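Local coordinates for GTP-binding protein (Pyrococcus horikoshii, PDB 1WXQ) that probably binds GTP and may hydrolyse nucleotides as an Obg-type P-loop GTPase with a TGS domain, although its cellular role is unknown, at residues 163-168 and 177-182; 343-348 and 355-360. One frame throughout, in Å; residues are numbered along the deposited sequence.

Interaction 1 (163-168 and 177-182); sequences KLESAI and VNENDV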
ATOM      1  N   LYS A 163      -9.739  10.352  26.855  1.00 57.03           N
ATOM      2  CA  LYS A 163      -8.793  10.871  25.892  1.00 54.20           C
ATOM      3  C   LYS A 163      -9.386  10.821  24.477  1.00 51.43           C
ATOM      4  O   LYS A 163      -9.731   9.761  23.969  1.00 52.95           O
ATOM      5  CB  LYS A 163      -7.519  10.015  26.079  1.00 53.13           C
ATOM      6  CG  LYS A 163      -6.251  10.566  25.418  1.00 52.56           C
ATOM      7  CD  LYS A 163      -5.510  11.592  26.312  1.00 54.21           C
ATOM      8  CE  LYS A 163      -4.006  11.614  26.036  1.00 55.21           C
ATOM      9  NZ  LYS A 163      -3.359  10.374  26.510  1.00 52.15           N
ATOM     10  N   LEU A 164      -9.579  12.043  23.940  1.00 48.39           N
ATOM     11  CA  LEU A 164     -10.354  12.192  22.709  1.00 45.91           C
ATOM     12  C   LEU A 164      -9.797  11.358  21.551  1.00 44.09           C
ATOM     13  O   LEU A 164     -10.485  10.539  20.955  1.00 42.12           O
ATOM     14  CB  LEU A 164     -10.361  13.671  22.329  1.00 45.98           C
ATOM     15  CG  LEU A 164     -11.139  13.936  21.041  1.00 46.36           C
ATOM     16  CD1 LEU A 164     -12.617  13.559  21.165  1.00 42.37           C
ATOM     17  CD2 LEU A 164     -11.104  15.403  20.618  1.00 46.88           C
ATOM     18  N   GLU A 165      -8.477  11.468  21.425  1.00 41.82           N
ATOM     19  CA  GLU A 165      -7.749  10.593  20.513  1.00 41.30           C
ATOM     20  C   GLU A 165      -8.069   9.109  20.692  1.00 38.74           C
ATOM     21  O   GLU A 165      -8.393   8.427  19.722  1.00 40.14           O
ATOM     22  CB  GLU A 165      -6.238  10.814  20.641  1.00 41.29           C
ATOM     23  CG  GLU A 165      -5.785  11.327  21.993  1.00 44.85           C
ATOM     24  CD  GLU A 165      -5.948  12.834  22.135  1.00 48.16           C
ATOM     25  OE1 GLU A 165      -5.295  13.572  21.356  1.00 45.94           O
ATOM     26  OE2 GLU A 165      -6.718  13.280  23.024  1.00 42.82           O
ATOM     27  N   SER A 166      -7.994   8.608  21.920  1.00 35.90           N
ATOM     28  CA  SER A 166      -8.274   7.194  22.182  1.00 33.64           C
ATOM     29  C   SER A 166      -9.712   6.804  21.896  1.00 29.85           C
ATOM     30  O   SER A 166      -9.979   5.724  21.379  1.00 29.58           O
ATOM     31  CB  SER A 166      -7.940   6.836  23.640  1.00 34.04           C
ATOM     32  OG  SER A 166      -8.428   5.536  23.975  1.00 37.90           O
ATOM     33  N   ALA A 167     -10.641   7.685  22.242  1.00 26.73           N
ATOM     34  CA  ALA A 167     -12.058   7.409  22.024  1.00 27.53           C
ATOM     35  C   ALA A 167     -12.414   7.358  20.537  1.00 27.47           C
ATOM     36  O   ALA A 167     -13.160   6.482  20.100  1.00 29.04           O
ATOM     37  CB  ALA A 167     -12.906   8.459  22.733  1.00 27.02           C
ATOM     38  N   ILE A 168     -11.904   8.307  19.761  1.00 26.71           N
ATOM     39  CA  ILE A 168     -12.188   8.290  18.326  1.00 28.79           C
ATOM     40  C   ILE A 168     -11.479   7.066  17.757  1.00 29.67           C
ATOM     41  O   ILE A 168     -12.065   6.292  16.995  1.00 30.53           O
ATOM     42  CB  ILE A 168     -11.678   9.569  17.624  1.00 28.70           C
ATOM     43  CG1 ILE A 168     -12.478  10.782  18.099  1.00 28.75           C
ATOM     44  CG2 ILE A 168     -11.781   9.413  16.137  1.00 22.96           C
ATOM     45  CD1 ILE A 168     -11.987  12.104  17.536  1.00 28.02           C
ATOM     46  N   VAL A 177      -7.421   2.696  12.055  1.00 44.85           N
ATOM     47  CA  VAL A 177      -6.909   3.954  12.605  1.00 44.70           C
ATOM     48  C   VAL A 177      -6.161   3.809  13.968  1.00 45.39           C
ATOM     49  O   VAL A 177      -6.659   3.130  14.851  1.00 43.77           O
ATOM     50  CB  VAL A 177      -8.087   4.951  12.772  1.00 43.97           C
ATOM     51  CG1 VAL A 177      -7.594   6.222  13.429  1.00 45.51           C
ATOM     52  CG2 VAL A 177      -8.727   5.278  11.419  1.00 43.56           C
ATOM     53  N   ASN A 178      -4.978   4.432  14.116  1.00 46.27           N
ATOM     54  CA  ASN A 178      -4.098   4.527  15.238  1.00 48.12           C
ATOM     55  C   ASN A 178      -4.607   5.643  16.102  1.00 46.17           C
ATOM     56  O   ASN A 178      -5.101   6.657  15.624  1.00 45.81           O
ATOM     57  CB  ASN A 178      -2.697   4.862  14.722  1.00 49.04           C
ATOM     58  CG  ASN A 178      -1.782   3.688  14.960  1.00 55.20           C
ATOM     59  OD1 ASN A 178      -1.209   3.520  16.033  1.00 60.88           O
ATOM     60  ND2 ASN A 178      -1.648   2.853  13.917  1.00 63.79           N
ATOM     61  N   GLU A 179      -4.245   5.621  17.368  1.00 45.22           N
ATOM     62  CA  GLU A 179      -4.465   6.742  18.219  1.00 45.36           C
ATOM     63  C   GLU A 179      -3.481   7.814  17.761  1.00 44.40           C
ATOM     64  O   GLU A 179      -3.681   8.980  18.066  1.00 45.59           O
ATOM     65  CB  GLU A 179      -4.165   6.391  19.663  1.00 46.39           C
ATOM     66  CG  GLU A 179      -4.425   7.571  20.573  1.00 45.93           C
ATOM     67  CD  GLU A 179      -4.166   7.261  22.033  1.00 50.81           C
ATOM     68  OE1 GLU A 179      -4.643   6.203  22.522  1.00 48.08           O
ATOM     69  OE2 GLU A 179      -3.490   8.084  22.693  1.00 46.62           O
ATOM     70  N   ASN A 180      -2.409   7.432  17.059  1.00 43.67           N
ATOM     71  CA  ASN A 180      -1.439   8.422  16.583  1.00 42.08           C
ATOM     72  C   ASN A 180      -1.987   9.127  15.356  1.00 39.63           C
ATOM     73  O   ASN A 180      -1.757  10.319  15.174  1.00 37.77           O
ATOM     74  CB  ASN A 180      -0.090   7.778  16.236  1.00 43.00           C
ATOM     75  CG  ASN A 180       0.841   8.732  15.494  1.00 46.09           C
ATOM     76  OD1 ASN A 180       1.233   8.479  14.348  1.00 47.55           O
ATOM     77  ND2 ASN A 180       1.195   9.835  16.143  1.00 45.77           N
ATOM     78  N   ASP A 181      -2.715   8.390  14.518  1.00 37.39           N
ATOM     79  CA  ASP A 181      -3.285   8.979  13.305  1.00 36.79           C
ATOM     80  C   ASP A 181      -4.298  10.034  13.736  1.00 35.09           C
ATOM     81  O   ASP A 181      -4.365  11.125  13.166  1.00 33.77           O
ATOM     82  CB  ASP A 181      -3.982   7.919  12.433  1.00 35.69           C
ATOM     83  CG  ASP A 181      -3.053   6.791  12.005  1.00 36.95           C
ATOM     84  OD1 ASP A 181      -1.887   7.064  11.660  1.00 44.90           O
ATOM     85  OD2 ASP A 181      -3.491   5.621  11.997  1.00 41.42           O
ATOM     86  N   VAL A 182      -5.077   9.696  14.758  1.00 33.29           N
ATOM     87  CA  VAL A 182      -6.086  10.597  15.287  1.00 33.75           C
ATOM     88  C   VAL A 182      -5.414  11.834  15.863  1.00 33.69           C
ATOM     89  O   VAL A 182      -5.837  12.961  15.606  1.00 35.19           O
ATOM     90  CB  VAL A 182      -6.910   9.928  16.407  1.00 34.92           C
ATOM     91  CG1 VAL A 182      -7.861  10.922  17.005  1.00 32.54           C
ATOM     92  CG2 VAL A 182      -7.665   8.719  15.862  1.00 34.98           C
TER
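Glu165 and Val182 bring their CA atoms to 5.5 Å from each other, close enough for side chains to reach backbone where helix 164-171 passes the first turn of helix 179-188. Val182 is the apolar wedge: its CG1, anti to its backbone N (chi1 175°), lies 3.5 Å from Glu165 CA and 4.1 Å from Ile168 CB. Its other methyl, CG2, faces the CG2 of Ile168 at 4.2 Å. An alanine in place of Val182 would probably leave a gap beside Glu165 CA and Ile168, since both methyls that fill it would be gone. Nearer the surface, Glu179 slants across Glu165, with CG anti to its own N and the chain extended beyond. Its CG packs at 3.7 Å from Glu165 CB, and its OE1 approaches Ser166 CB. Glu179 OE2 lies 4.5 Å from Lys163 NZ, too far for a salt bridge, though the opposite charges may still attract. At the start of the second helix Asn178 N, in the N-cap residue, donates to Asp181 OD2 (2.8 Å, 160° at the hydrogen), reaching it from above the carboxylate plane. That is one half of a capping box, as the Asn178 side chain makes no capping bond. Trp198 and Phe206 also touch Ile168. Two consecutive helices joined by a short loop thus pack together within the OBG-type G range, Val182 and Ile168 on the buried side, Glu179 and Lys163 on the exposed side.

Interaction 2 (343-348 and 355-360); sequences FLMKKG and AFKVHT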
ATOM      1  N   PHE A 343      11.404  -8.437   6.454  1.00 26.03           N
ATOM      2  CA  PHE A 343      10.240  -7.738   6.975  1.00 27.03           C
ATOM      3  C   PHE A 343      10.082  -6.339   6.391  1.00 28.26           C
ATOM      4  O   PHE A 343      11.055  -5.606   6.183  1.00 29.66           O
ATOM      5  CB  PHE A 343      10.303  -7.681   8.504  1.00 26.71           C
ATOM      6  CG  PHE A 343      10.103  -9.023   9.160  1.00 23.13           C
ATOM      7  CD1 PHE A 343       8.837  -9.589   9.245  1.00 24.12           C
ATOM      8  CD2 PHE A 343      11.190  -9.747   9.645  1.00 23.15           C
ATOM      9  CE1 PHE A 343       8.652 -10.862   9.805  1.00 25.62           C
ATOM     10  CE2 PHE A 343      11.018 -11.022  10.204  1.00 24.90           C
ATOM     11  CZ  PHE A 343       9.749 -11.577  10.283  1.00 24.28           C
ATOM     12  N   LEU A 344       8.839  -5.998   6.083  1.00 26.76           N
ATOM     13  CA  LEU A 344       8.507  -4.688   5.563  1.00 26.86           C
ATOM     14  C   LEU A 344       8.351  -3.812   6.812  1.00 29.51           C
ATOM     15  O   LEU A 344       7.401  -3.973   7.582  1.00 30.04           O
ATOM     16  CB  LEU A 344       7.184  -4.760   4.788  1.00 26.92           C
ATOM     17  CG  LEU A 344       7.064  -5.364   3.375  1.00 26.62           C
ATOM     18  CD1 LEU A 344       5.703  -5.092   2.724  1.00 25.25           C
ATOM     19  CD2 LEU A 344       8.193  -4.792   2.526  1.00 26.54           C
HETATM   20  N   MSE A 345       9.307  -2.917   7.030  1.00 30.08           N
HETATM   21  CA  MSE A 345       9.273  -2.011   8.169  1.00 31.43           C
HETATM   22  C   MSE A 345       8.890  -0.607   7.702  1.00 31.58           C
HETATM   23  O   MSE A 345       9.240  -0.195   6.599  1.00 32.94           O
HETATM   24  CB  MSE A 345      10.651  -1.937   8.831  1.00 32.40           C
HETATM   25  CG  MSE A 345      11.238  -3.285   9.204  1.00 34.52           C
HETATM   26 SE   MSE A 345       9.979  -4.308  10.227  1.00 46.02          SE
HETATM   27  CE  MSE A 345      10.032  -3.255  11.860  1.00 35.04           C
ATOM     28  N   LYS A 346       8.184   0.127   8.550  1.00 32.18           N
ATOM     29  CA  LYS A 346       7.824   1.477   8.219  1.00 34.07           C
ATOM     30  C   LYS A 346       9.036   2.353   8.425  1.00 32.31           C
ATOM     31  O   LYS A 346       9.811   2.177   9.355  1.00 28.66           O
ATOM     32  CB  LYS A 346       6.699   1.912   9.158  1.00 33.00           C
ATOM     33  CG  LYS A 346       6.363   3.397   9.012  1.00 40.93           C
ATOM     34  CD  LYS A 346       5.357   3.655   7.888  1.00 45.74           C
ATOM     35  CE  LYS A 346       5.059   5.145   7.701  1.00 50.31           C
ATOM     36  NZ  LYS A 346       3.987   5.313   6.722  1.00 51.52           N
ATOM     37  N   LYS A 347       9.294   3.300   7.526  1.00 32.89           N
ATOM     38  CA  LYS A 347      10.485   4.140   7.690  1.00 34.33           C
ATOM     39  C   LYS A 347      10.334   4.850   9.034  1.00 33.45           C
ATOM     40  O   LYS A 347       9.245   5.327   9.379  1.00 30.31           O
ATOM     41  CB  LYS A 347      10.629   5.158   6.539  1.00 34.70           C
ATOM     42  CG  LYS A 347      10.983   4.524   5.182  1.00 39.33           C
ATOM     43  CD  LYS A 347      11.251   5.572   4.093  1.00 41.53           C
ATOM     44  CE  LYS A 347      11.936   4.976   2.833  1.00 46.39           C
ATOM     45  NZ  LYS A 347      11.135   3.973   2.024  1.00 46.17           N
ATOM     46  N   GLY A 348      11.423   4.882   9.799  1.00 33.59           N
ATOM     47  CA  GLY A 348      11.404   5.497  11.118  1.00 32.24           C
ATOM     48  C   GLY A 348      11.472   4.404  12.177  1.00 33.04           C
ATOM     49  O   GLY A 348      11.577   4.663  13.381  1.00 33.11           O
ATOM     50  N   ALA A 355      12.731  -6.265  16.228  1.00 27.74           N
ATOM     51  CA  ALA A 355      12.712  -7.378  17.185  1.00 31.09           C
ATOM     52  C   ALA A 355      11.273  -7.842  17.440  1.00 31.92           C
ATOM     53  O   ALA A 355      10.991  -9.041  17.456  1.00 30.46           O
ATOM     54  CB  ALA A 355      13.360  -6.954  18.512  1.00 30.80           C
ATOM     55  N   PHE A 356      10.361  -6.890  17.622  1.00 32.92           N
ATOM     56  CA  PHE A 356       8.965  -7.242  17.880  1.00 34.54           C
ATOM     57  C   PHE A 356       8.295  -7.950  16.716  1.00 35.16           C
ATOM     58  O   PHE A 356       7.455  -8.835  16.921  1.00 37.20           O
ATOM     59  CB  PHE A 356       8.164  -6.005  18.300  1.00 34.08           C
ATOM     60  CG  PHE A 356       8.342  -5.649  19.751  1.00 32.59           C
ATOM     61  CD1 PHE A 356       7.773  -6.436  20.749  1.00 29.45           C
ATOM     62  CD2 PHE A 356       9.098  -4.542  20.127  1.00 30.32           C
ATOM     63  CE1 PHE A 356       7.956  -6.119  22.102  1.00 35.75           C
ATOM     64  CE2 PHE A 356       9.283  -4.223  21.478  1.00 32.54           C
ATOM     65  CZ  PHE A 356       8.710  -5.016  22.463  1.00 29.02           C
ATOM     66  N   LYS A 357       8.659  -7.585  15.494  1.00 33.62           N
ATOM     67  CA  LYS A 357       8.078  -8.264  14.349  1.00 33.94           C
ATOM     68  C   LYS A 357       8.368  -9.754  14.469  1.00 34.41           C
ATOM     69  O   LYS A 357       7.518 -10.577  14.140  1.00 35.28           O
ATOM     70  CB  LYS A 357       8.653  -7.728  13.034  1.00 34.04           C
ATOM     71  CG  LYS A 357       7.969  -6.482  12.537  1.00 35.33           C
ATOM     72  CD  LYS A 357       6.461  -6.667  12.488  1.00 38.13           C
ATOM     73  CE  LYS A 357       5.795  -5.485  11.794  1.00 40.34           C
ATOM     74  NZ  LYS A 357       6.325  -5.325  10.403  1.00 44.80           N
ATOM     75  N   VAL A 358       9.565 -10.095  14.946  1.00 34.11           N
ATOM     76  CA  VAL A 358       9.935 -11.494  15.116  1.00 33.99           C
ATOM     77  C   VAL A 358       9.149 -12.065  16.302  1.00 36.58           C
ATOM     78  O   VAL A 358       8.302 -12.944  16.127  1.00 37.64           O
ATOM     79  CB  VAL A 358      11.457 -11.674  15.393  1.00 32.98           C
ATOM     80  CG1 VAL A 358      11.806 -13.172  15.407  1.00 25.68           C
ATOM     81  CG2 VAL A 358      12.287 -10.932  14.346  1.00 28.95           C
ATOM     82  N   HIS A 359       9.411 -11.565  17.507  1.00 38.01           N
ATOM     83  CA  HIS A 359       8.701 -12.075  18.674  1.00 38.99           C
ATOM     84  C   HIS A 359       8.705 -11.144  19.885  1.00 38.35           C
ATOM     85  O   HIS A 359       9.688 -10.454  20.143  1.00 38.01           O
ATOM     86  CB  HIS A 359       9.288 -13.428  19.076  1.00 39.32           C
ATOM     87  CG  HIS A 359       8.423 -14.210  20.013  1.00 42.21           C
ATOM     88  ND1 HIS A 359       7.117 -14.541  19.717  1.00 45.96           N
ATOM     89  CD2 HIS A 359       8.687 -14.761  21.223  1.00 44.78           C
ATOM     90  CE1 HIS A 359       6.615 -15.267  20.702  1.00 46.64           C
ATOM     91  NE2 HIS A 359       7.547 -15.414  21.628  1.00 43.35           N
ATOM     92  N   THR A 360       7.594 -11.151  20.621  1.00 37.88           N
ATOM     93  CA  THR A 360       7.416 -10.341  21.823  1.00 38.74           C
ATOM     94  C   THR A 360       8.664 -10.283  22.713  1.00 38.11           C
ATOM     95  O   THR A 360       9.168  -9.195  23.012  1.00 37.67           O
ATOM     96  CB  THR A 360       6.233 -10.877  22.703  1.00 39.77           C
ATOM     97  OG1 THR A 360       4.981 -10.560  22.091  1.00 41.18           O
ATOM     98  CG2 THR A 360       6.264 -10.254  24.094  1.00 38.43           C
TER
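Lys357 NZ lies 3.3 Å from Leu344 O, the closest polar approach between strand 343-346 and the end of helix 351-358. The same amine is 3.8 Å from the selenium of Met345, a selenomethionine, and the two side chains reach toward each other tip to tip. Both are bent: in Met345, chi2 (-52°) and chi3 bend the chain, and SE and CE both come up against Lys357 CG, SE at 3.8 Å. The aliphatic base of the lysine serves a second partner, its CB sitting 4.2 Å over one face of the Phe343 ring, displaced toward the rim. Val358 adds a methyl, CG2, which approaches Phe343 CE2 obliquely at 4.3 Å. Besides the approaches of NZ, then, the side chains meet through carbon and selenium. Leu354 also touches Phe343, while Val322 of the adjoining strand touches Met345. A helix laid against a mixed sheet of order 2-1-4-3, following directly on its second strand, is the hallmark of the beta-grasp, ubiquitin-like fold expected of a TGS domain.

In the fold
From the N terminus, the chain first lays down strands 2-7 to 104-110 of the large sheet, with a probable P-loop after strand 2-7. Interaction 1 then closes a short loop, with eight residues between its segments, and joins two successive helices in the region assigned to the OBG-type G family; strands 217-222 and 245-249 of the same sheet follow it. Much later, interaction 2 closes a similar loop of six residues, joining an outermost strand of the four-stranded sheet to the helix after it within the TGS range. The loops neither nest nor cross, and their shortness makes each contact a local tie. Their centres are 22 Å apart and their nearest atoms about 8 Å, without touching.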